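Local atomic coordinates of probable adhesion protein (Pseudomonas aeruginosa PAO1, PDB entry 6R3Z), a protein that binds divalent metal ions, ferrous iron among them, as the solute-binding protein of a transport system, and is seen here with nickel. Residues 179-184 against 189-194; 244-249 against 272-277; 114-119 against 184-189. All blocks are in the same frame, centred on the assembly; numbering follows the deposited sequence.

Contact 1: residues 179-184 against 189-194; sequences AYDYLL and LEVTAV
Leu184 and Val191 meet by their methyl groups. Leu184 CD1 lies 3.5 Å from Val191 CG2, tighter than usual for two carbons, and the two side chains cross at about a right angle. Val191 CG1 is anti to the backbone N (chi1 175°), which places CG2 beside that N and against the leucine. Leu184 also packs on Val173 of strand 172-175 and Val272 of helix 260-277, and Val191 touches Thr175. This is the tight half of the contact. One direct backbone bond anchors it, from Leu189 N to Leu184 O at 3.0 Å.

The other half is looser and wetter. Asp181, partly exposed, brings OD2 to 3.5 Å from Val191 CB, a van der Waals contact. Two waters carry the polar links instead. One donates to Asp181 O and to Leu189 O. The second donates to Asp181 OD2 at 2.7 Å and accepts from Val191 N at 2.9 Å.

The segments belong to a beta-alpha-beta unit in which helix 181-185 connects strand 172-175 to strand 193-194. Residues 189-194 are the return from that helix to the edge of the sheet. Tyr180, the N-cap residue, lies near the metal-binding His177 and His250, and its OH bonds to Glu226. The chemistry implies a return loop pinned at Leu189 by a backbone bond, packed by methyl groups on its inner side, and joined to the first turn of the helix through water.

Contact 2: residues 244-249 against 272-277; sequences KLYSLS and VVRAIQ
Strand 244-248 and the last part of helix 260-277 run nearly antiparallel, with their axes 9.5 Å apart at closest approach and 165° between their directions. Tyr246 and Ala275 have the nearest CA atoms, 7.3 Å apart. This is a helix packed on the edge strand of a four-stranded parallel sheet, in one lobe of this member of the bacterial solute-binding protein 9 family. Within the sheet, strand 244-248 pairs with strand 220-226. No direct hydrogen bond joins the two segments, so side chains make the contact.

Tyr246 is central. From its place on the strand the ring reaches across to the helix. Ala275 CB sits over one ring face, 3.8 Å from the centroid and 12° off the ring normal, a CH-pi contact. Ala275 CA lies over the same ring, 3.6 Å from Tyr246 CZ.

Arg274 comes to the ring's edge instead. Its chain bends at chi3 and brings NH1 to 3.5 Å from Tyr246 CD2. The ring edge lies over one face of the guanidinium, with the two planes 60° apart, so this is no flat stack. Glu278 holds both polar ends: it forms a salt bridge with Arg274 NH2 and a hydrogen bond with Tyr246 OH. The guanidinium thus meets an aromatic edge and a carboxylate.

Deeper in, Leu248 CD2 meets Val272 CG2 at 4.2 Å. Val272 also packs on Leu183 and Leu184 of helix 181-185, while Leu248 touches Tyr180. At the tyrosine end, one water donates to both Tyr246 OH, at 2.8 Å, and Ala275 O, at 2.7 Å.

Contact 3: residues 114-119 against 184-189; sequences LSISAS and LREFGL
Glu186 presents both carboxylate oxygens to the first turn of helix 116-133, where Ile116 and Ser117 receive them. With CG anti to the carbonyl carbon (chi1 -58°) and the chain extended beyond it, the carboxylate is carried out to the helix N-terminus. Each oxygen takes one backbone N-H. Ile116 N donates to Glu186 OE1 at 2.8 Å, from the syn side but 29° out of the carboxylate plane. Ser117 N donates to Glu186 OE2, also at 2.8 Å, on the syn lone pair and nearly straight at 171°. Ser117 OG adds a bond to Glu186 OE2 at 2.9 Å, on the anti side and out of the carboxylate plane.

Ser115 is the N-cap of this helix: its OG accepts from Ala118 N at 3.0 Å. The carboxylate therefore sits beside a capped N-terminus, where the helix dipole would probably favour its negative charge. Glu186 itself comes from the turn that ends helix 181-185, a Schellman motif closed by Gly188 with positive phi.

Ile116 crosses the glutamate at about a right angle, with CB 3.5 Å from Glu186 OE1. The end of the isoleucine side chain leads away, and the residue packs on Leu152, Leu155 and Arg156 of helix 138-160. Arg156 also donates to Glu186 O.

Overall arrangement
Contacts 1 and 3 lie close, their centres about 9 Å apart, and both use helix 181-185 and share Leu184 and Leu189. Their segments alternate along the chain. Contact 2 comes later in sequence, about 12 Å from contact 1 and 15 Å from contact 3, centre to centre. Contacts 1 and 2 reach the same four-stranded parallel sheet, at its two outermost strands, 193-194 and 244-248. Phe187 links contact 3 to contact 2 by packing on Val272 and Val273. Together the three fasten short helix 181-185 to the sheet, to helix 260-277 and to the start of helix 116-133, within the lobe that supplies His177, His199 and His250 to the metal site.

Contact 1: residues 179-184 against 189-194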
loop_
_atom_site.group_PDB
_atom_site.type_symbol
_atom_site.label_atom_id
_atom_site.label_comp_id
_atom_site.label_asym_id
_atom_site.label_seq_id
_atom_site.Cartn_x
_atom_site.Cartn_y
_atom_site.Cartn_z
ATOM N N ALA A 179 4.206 0.523 7.258
ATOM C CA ALA A 179 3.698 0.717 5.901
ATOM C C ALA A 179 4.246 1.907 5.127
ATOM O O ALA A 179 3.969 1.994 3.923
ATOM C CB ALA A 179 2.176 0.852 5.963
ATOM N N TYR A 180 4.920 2.867 5.804
ATOM C CA TYR A 180 5.209 4.168 5.194
ATOM C C TYR A 180 6.666 4.494 4.868
ATOM O O TYR A 180 6.966 5.640 4.507
ATOM C CB TYR A 180 4.601 5.255 6.098
ATOM C CG TYR A 180 3.131 4.976 6.341
ATOM C CD1 TYR A 180 2.210 5.041 5.297
ATOM C CD2 TYR A 180 2.698 4.436 7.552
ATOM C CE1 TYR A 180 0.870 4.708 5.487
ATOM C CE2 TYR A 180 1.356 4.088 7.754
ATOM C CZ TYR A 180 0.453 4.194 6.706
ATOM O OH TYR A 180 -0.872 3.852 6.880
ATOM N N ASP A 181 7.555 3.495 4.911
ATOM C CA ASP A 181 8.954 3.747 4.575
ATOM C C ASP A 181 9.094 4.225 3.110
ATOM O O ASP A 181 9.802 5.203 2.879
ATOM C CB ASP A 181 9.805 2.511 4.884
ATOM C CG ASP A 181 9.688 2.124 6.356
ATOM O OD1 ASP A 181 8.659 1.493 6.732
ATOM O OD2 ASP A 181 10.598 2.484 7.139
ATOM N N TYR A 182 8.361 3.592 2.146
ATOM C CA TYR A 182 8.429 4.026 0.731
ATOM C C TYR A 182 7.790 5.407 0.558
ATOM O O TYR A 182 8.291 6.229 -0.210
ATOM C CB TYR A 182 7.718 3.048 -0.207
ATOM C CG TYR A 182 8.315 1.664 -0.221
ATOM C CD1 TYR A 182 9.427 1.372 -1.006
ATOM C CD2 TYR A 182 7.789 0.651 0.574
ATOM C CE1 TYR A 182 10.000 0.102 -1.004
ATOM C CE2 TYR A 182 8.352 -0.630 0.580
ATOM C CZ TYR A 182 9.460 -0.895 -0.209
ATOM O OH TYR A 182 10.036 -2.140 -0.221
ATOM N N LEU A 183 6.676 5.653 1.263
ATOM C CA LEU A 183 5.978 6.941 1.198
ATOM C C LEU A 183 6.881 8.072 1.697
ATOM O O LEU A 183 7.010 9.096 1.021
ATOM C CB LEU A 183 4.686 6.890 2.023
ATOM C CG LEU A 183 3.721 8.067 1.791
ATOM C CD1 LEU A 183 2.286 7.614 1.856
ATOM C CD2 LEU A 183 3.967 9.165 2.789
ATOM N N LEU A 184 7.511 7.883 2.872
ATOM C CA LEU A 184 8.368 8.915 3.448
ATOM C C LEU A 184 9.661 9.105 2.653
ATOM O O LEU A 184 10.174 10.225 2.603
ATOM C CB LEU A 184 8.612 8.644 4.942
ATOM C CG LEU A 184 7.324 8.913 5.770
ATOM C CD1 LEU A 184 7.300 8.136 7.045
ATOM C CD2 LEU A 184 7.138 10.405 6.041
ATOM N N LEU A 189 12.845 11.256 3.516
ATOM C CA LEU A 189 12.757 11.010 4.947
ATOM C C LEU A 189 12.772 9.530 5.271
ATOM O O LEU A 189 12.455 8.694 4.425
ATOM C CB LEU A 189 11.499 11.675 5.524
ATOM C CG LEU A 189 11.481 13.204 5.538
ATOM C CD1 LEU A 189 10.098 13.708 5.877
ATOM C CD2 LEU A 189 12.495 13.754 6.552
ATOM N N GLU A 190 13.138 9.223 6.508
ATOM C CA GLU A 190 13.256 7.867 7.036
ATOM C C GLU A 190 12.373 7.725 8.284
ATOM O O GLU A 190 12.093 8.712 8.962
ATOM C CB GLU A 190 14.713 7.638 7.473
ATOM C CG GLU A 190 15.463 6.579 6.692
ATOM C CD GLU A 190 16.861 6.304 7.224
ATOM O OE1 GLU A 190 17.419 7.175 7.932
ATOM O OE2 GLU A 190 17.398 5.211 6.934
ATOM N N VAL A 191 11.966 6.494 8.588
ATOM C CA VAL A 191 11.188 6.170 9.782
ATOM C C VAL A 191 12.203 5.736 10.868
ATOM O O VAL A 191 12.931 4.746 10.690
ATOM C CB VAL A 191 10.132 5.058 9.523
ATOM C CG1 VAL A 191 9.434 4.655 10.821
ATOM C CG2 VAL A 191 9.100 5.505 8.483
ATOM N N THR A 192 12.245 6.465 11.990
ATOM C CA THR A 192 13.146 6.127 13.100
ATOM C C THR A 192 12.682 4.830 13.794
ATOM O O THR A 192 13.505 3.964 14.126
ATOM C CB THR A 192 13.230 7.299 14.103
ATOM O OG1 THR A 192 14.015 8.340 13.522
ATOM C CG2 THR A 192 13.883 6.904 15.445
ATOM N N ALA A 193 11.364 4.724 14.056
ATOM C CA ALA A 193 10.856 3.570 14.787
ATOM C C ALA A 193 9.457 3.170 14.344
ATOM O O ALA A 193 8.646 4.026 14.025
ATOM C CB ALA A 193 10.855 3.876 16.290
ATOM N N VAL A 194 9.175 1.857 14.380
ATOM C CA VAL A 194 7.863 1.272 14.066
ATOM C C VAL A 194 7.414 0.570 15.366
ATOM O O VAL A 194 8.160 -0.247 15.930
ATOM C CB VAL A 194 7.937 0.307 12.841
ATOM C CG1 VAL A 194 6.618 -0.441 12.633
ATOM C CG2 VAL A 194 8.339 1.061 11.568
HETATM O O HOH W 1 12.011 5.979 4.277
HETATM O O HOH W 2 12.299 4.468 6.544
#

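Contact 2: residues 244-249 against 272-277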
loop_
_atom_site.group_PDB
_atom_site.type_symbol
_atom_site.label_atom_id
_atom_site.label_comp_id
_atom_site.label_asym_id
_atom_site.label_seq_id
_atom_site.Cartn_x
_atom_site.Cartn_y
_atom_site.Cartn_z
ATOM N N LYS A 244 3.405 14.331 18.740
ATOM C CA LYS A 244 2.261 14.770 17.938
ATOM C C LYS A 244 1.756 13.622 17.051
ATOM O O LYS A 244 2.547 12.950 16.391
ATOM C CB LYS A 244 2.607 15.995 17.064
ATOM C CG LYS A 244 2.759 17.301 17.834
ATOM C CD LYS A 244 2.965 18.478 16.876
ATOM C CE LYS A 244 3.147 19.794 17.604
ATOM N NZ LYS A 244 3.409 20.915 16.660
ATOM N N LEU A 245 0.444 13.407 17.048
ATOM C CA LEU A 245 -0.183 12.324 16.314
ATOM C C LEU A 245 -0.880 12.768 15.016
ATOM O O LEU A 245 -1.660 13.725 15.009
ATOM C CB LEU A 245 -1.185 11.598 17.242
ATOM C CG LEU A 245 -2.054 10.497 16.620
ATOM C CD1 LEU A 245 -1.246 9.259 16.357
ATOM C CD2 LEU A 245 -3.258 10.190 17.509
ATOM N N TYR A 246 -0.602 12.029 13.934
ATOM C CA TYR A 246 -1.229 12.162 12.623
ATOM C C TYR A 246 -1.625 10.737 12.213
ATOM O O TYR A 246 -1.115 9.773 12.796
ATOM C CB TYR A 246 -0.275 12.793 11.594
ATOM C CG TYR A 246 0.208 14.172 11.990
ATOM C CD1 TYR A 246 1.345 14.334 12.775
ATOM C CD2 TYR A 246 -0.456 15.322 11.557
ATOM C CE1 TYR A 246 1.802 15.596 13.142
ATOM C CE2 TYR A 246 -0.005 16.597 11.922
ATOM C CZ TYR A 246 1.117 16.724 12.730
ATOM O OH TYR A 246 1.622 17.941 13.115
ATOM N N SER A 247 -2.568 10.601 11.284
ATOM C CA SER A 247 -3.013 9.291 10.849
ATOM C C SER A 247 -2.967 9.187 9.328
ATOM O O SER A 247 -3.219 10.173 8.610
ATOM C CB SER A 247 -4.407 8.987 11.388
ATOM O OG SER A 247 -4.410 8.965 12.806
ATOM N N LEU A 248 -2.599 7.991 8.861
ATOM C CA LEU A 248 -2.452 7.647 7.455
ATOM C C LEU A 248 -3.277 6.429 7.082
ATOM O O LEU A 248 -3.636 5.613 7.945
ATOM C CB LEU A 248 -0.967 7.413 7.111
ATOM C CG LEU A 248 0.022 8.572 7.342
ATOM C CD1 LEU A 248 1.440 8.109 7.079
ATOM C CD2 LEU A 248 -0.308 9.812 6.453
ATOM N N SER A 249 -3.547 6.303 5.781
ATOM C CA SER A 249 -4.301 5.205 5.225
ATOM C C SER A 249 -3.382 4.170 4.573
ATOM O O SER A 249 -2.560 4.510 3.722
ATOM C CB SER A 249 -5.320 5.708 4.206
ATOM O OG SER A 249 -6.017 4.613 3.635
ATOM N N VAL A 272 1.339 14.106 5.493
ATOM C CA VAL A 272 2.794 14.169 5.690
ATOM C C VAL A 272 3.257 15.630 5.541
ATOM O O VAL A 272 4.025 16.105 6.381
ATOM C CB VAL A 272 3.572 13.203 4.760
ATOM C CG1 VAL A 272 5.085 13.361 4.947
ATOM C CG2 VAL A 272 3.150 11.749 5.024
ATOM N N VAL A 273 2.775 16.332 4.483
ATOM C CA VAL A 273 3.118 17.740 4.275
ATOM C C VAL A 273 2.681 18.579 5.484
ATOM O O VAL A 273 3.462 19.384 5.976
ATOM C CB VAL A 273 2.561 18.282 2.935
ATOM C CG1 VAL A 273 2.612 19.816 2.881
ATOM C CG2 VAL A 273 3.316 17.678 1.753
ATOM N N ARG A 274 1.448 18.377 5.967
ATOM C CA ARG A 274 0.934 19.116 7.146
ATOM C C ARG A 274 1.833 18.902 8.382
ATOM O O ARG A 274 2.173 19.878 9.058
ATOM C CB ARG A 274 -0.511 18.727 7.473
ATOM C CG ARG A 274 -1.115 19.642 8.539
ATOM C CD ARG A 274 -2.623 19.514 8.649
ATOM N NE ARG A 274 -3.033 18.171 9.060
ATOM C CZ ARG A 274 -3.203 17.786 10.323
ATOM N NH1 ARG A 274 -3.599 16.549 10.597
ATOM N NH2 ARG A 274 -2.989 18.640 11.324
ATOM N N ALA A 275 2.243 17.641 8.647
ATOM C CA ALA A 275 3.137 17.296 9.771
ATOM C C ALA A 275 4.457 18.088 9.656
ATOM O O ALA A 275 4.921 18.677 10.644
ATOM C CB ALA A 275 3.414 15.800 9.771
ATOM N N ILE A 276 5.021 18.165 8.438
ATOM C CA ILE A 276 6.273 18.910 8.242
ATOM C C ILE A 276 6.024 20.432 8.457
ATOM O O ILE A 276 6.787 21.088 9.170
ATOM C CB ILE A 276 6.904 18.620 6.850
ATOM C CG1 ILE A 276 7.267 17.119 6.682
ATOM C CG2 ILE A 276 8.123 19.542 6.601
ATOM C CD1 ILE A 276 7.478 16.649 5.181
ATOM N N GLN A 277 4.967 20.968 7.847
ATOM C CA GLN A 277 4.597 22.385 7.963
ATOM C C GLN A 277 4.410 22.785 9.442
ATOM O O GLN A 277 4.886 23.846 9.851
ATOM C CB GLN A 277 3.332 22.694 7.147
ATOM C CG GLN A 277 3.488 22.537 5.619
ATOM C CD GLN A 277 4.295 23.623 4.944
ATOM O OE1 GLN A 277 5.406 23.385 4.461
ATOM N NE2 GLN A 277 3.751 24.833 4.874
HETATM O O HOH W 3 4.353 18.351 13.299
#

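Contact 3: residues 114-119 against 184-189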
loop_
_atom_site.group_PDB
_atom_site.type_symbol
_atom_site.label_atom_id
_atom_site.label_comp_id
_atom_site.label_asym_id
_atom_site.label_seq_id
_atom_site.Cartn_x
_atom_site.Cartn_y
_atom_site.Cartn_z
ATOM N N LEU A 114 2.497 1.884 -1.391
ATOM C CA LEU A 114 2.368 3.188 -0.739
ATOM C C LEU A 114 3.545 4.098 -1.110
ATOM O O LEU A 114 4.225 4.636 -0.255
ATOM C CB LEU A 114 2.130 3.078 0.778
ATOM C CG LEU A 114 0.873 2.287 1.184
ATOM C CD1 LEU A 114 0.879 1.956 2.662
ATOM C CD2 LEU A 114 -0.401 3.004 0.791
ATOM N N SER A 115 3.813 4.199 -2.401
ATOM C CA SER A 115 4.869 5.021 -2.990
ATOM C C SER A 115 4.364 5.394 -4.362
ATOM O O SER A 115 3.875 4.518 -5.085
ATOM C CB SER A 115 6.157 4.224 -3.151
ATOM O OG SER A 115 7.035 4.817 -4.106
ATOM N N ILE A 116 4.500 6.671 -4.737
ATOM C CA ILE A 116 4.060 7.104 -6.062
ATOM C C ILE A 116 4.982 6.493 -7.127
ATOM O O ILE A 116 4.486 5.950 -8.120
ATOM C CB ILE A 116 3.974 8.657 -6.144
ATOM C CG1 ILE A 116 2.843 9.226 -5.216
ATOM C CG2 ILE A 116 3.802 9.140 -7.615
ATOM C CD1 ILE A 116 1.400 8.794 -5.545
ATOM N N SER A 117 6.322 6.610 -6.938
ATOM C CA SER A 117 7.293 6.072 -7.906
ATOM C C SER A 117 7.174 4.545 -8.067
ATOM O O SER A 117 7.149 4.065 -9.199
ATOM C CB SER A 117 8.721 6.469 -7.533
ATOM O OG SER A 117 9.053 5.983 -6.245
ATOM N N ALA A 118 7.042 3.786 -6.948
ATOM C CA ALA A 118 6.900 2.328 -7.046
ATOM C C ALA A 118 5.517 1.959 -7.674
ATOM O O ALA A 118 5.448 0.983 -8.409
ATOM C CB ALA A 118 7.067 1.658 -5.682
ATOM N N SER A 119 4.447 2.734 -7.395
ATOM C CA SER A 119 3.113 2.491 -7.994
ATOM C C SER A 119 3.197 2.640 -9.520
ATOM O O SER A 119 2.665 1.803 -10.242
ATOM C CB SER A 119 2.070 3.463 -7.452
ATOM O OG SER A 119 1.698 3.072 -6.142
ATOM N N LEU A 184 7.511 7.883 2.872
ATOM C CA LEU A 184 8.368 8.915 3.448
ATOM C C LEU A 184 9.661 9.105 2.653
ATOM O O LEU A 184 10.174 10.225 2.603
ATOM C CB LEU A 184 8.612 8.644 4.942
ATOM C CG LEU A 184 7.324 8.913 5.770
ATOM C CD1 LEU A 184 7.300 8.136 7.045
ATOM C CD2 LEU A 184 7.138 10.405 6.041
ATOM N N ARG A 185 10.120 8.035 1.955
ATOM C CA ARG A 185 11.303 8.080 1.081
ATOM C C ARG A 185 11.084 9.123 -0.040
ATOM O O ARG A 185 12.047 9.705 -0.531
ATOM C CB ARG A 185 11.562 6.696 0.445
ATOM C CG ARG A 185 12.962 6.559 -0.167
ATOM C CD ARG A 185 13.260 5.120 -0.537
ATOM N NE ARG A 185 14.700 4.888 -0.673
ATOM C CZ ARG A 185 15.347 4.840 -1.833
ATOM N NH1 ARG A 185 14.689 4.996 -2.976
ATOM N NH2 ARG A 185 16.656 4.630 -1.860
ATOM N N GLU A 186 9.821 9.384 -0.417
ATOM C CA GLU A 186 9.547 10.364 -1.476
ATOM C C GLU A 186 9.677 11.817 -1.021
ATOM O O GLU A 186 9.626 12.731 -1.849
ATOM C CB GLU A 186 8.219 10.084 -2.118
ATOM C CG GLU A 186 8.245 8.672 -2.665
ATOM C CD GLU A 186 7.153 8.372 -3.652
ATOM O OE1 GLU A 186 5.970 8.537 -3.288
ATOM O OE2 GLU A 186 7.482 7.976 -4.790
ATOM N N PHE A 187 9.919 12.010 0.282
ATOM C CA PHE A 187 10.213 13.300 0.876
ATOM C C PHE A 187 11.697 13.335 1.265
ATOM O O PHE A 187 12.177 14.358 1.745
ATOM C CB PHE A 187 9.331 13.543 2.115
ATOM C CG PHE A 187 7.867 13.726 1.795
ATOM C CD1 PHE A 187 7.350 14.986 1.518
ATOM C CD2 PHE A 187 6.998 12.646 1.804
ATOM C CE1 PHE A 187 5.989 15.154 1.239
ATOM C CE2 PHE A 187 5.642 12.811 1.509
ATOM C CZ PHE A 187 5.144 14.068 1.232
ATOM N N GLY A 188 12.404 12.222 1.043
ATOM C CA GLY A 188 13.804 12.070 1.437
ATOM C C GLY A 188 13.910 11.842 2.936
ATOM O O GLY A 188 14.919 12.190 3.570
ATOM N N LEU A 189 12.845 11.256 3.516
ATOM C CA LEU A 189 12.757 11.010 4.947
ATOM C C LEU A 189 12.772 9.530 5.271
ATOM O O LEU A 189 12.455 8.694 4.425
ATOM C CB LEU A 189 11.499 11.675 5.524
ATOM C CG LEU A 189 11.481 13.204 5.538
ATOM C CD1 LEU A 189 10.098 13.708 5.877
ATOM C CD2 LEU A 189 12.495 13.754 6.552
#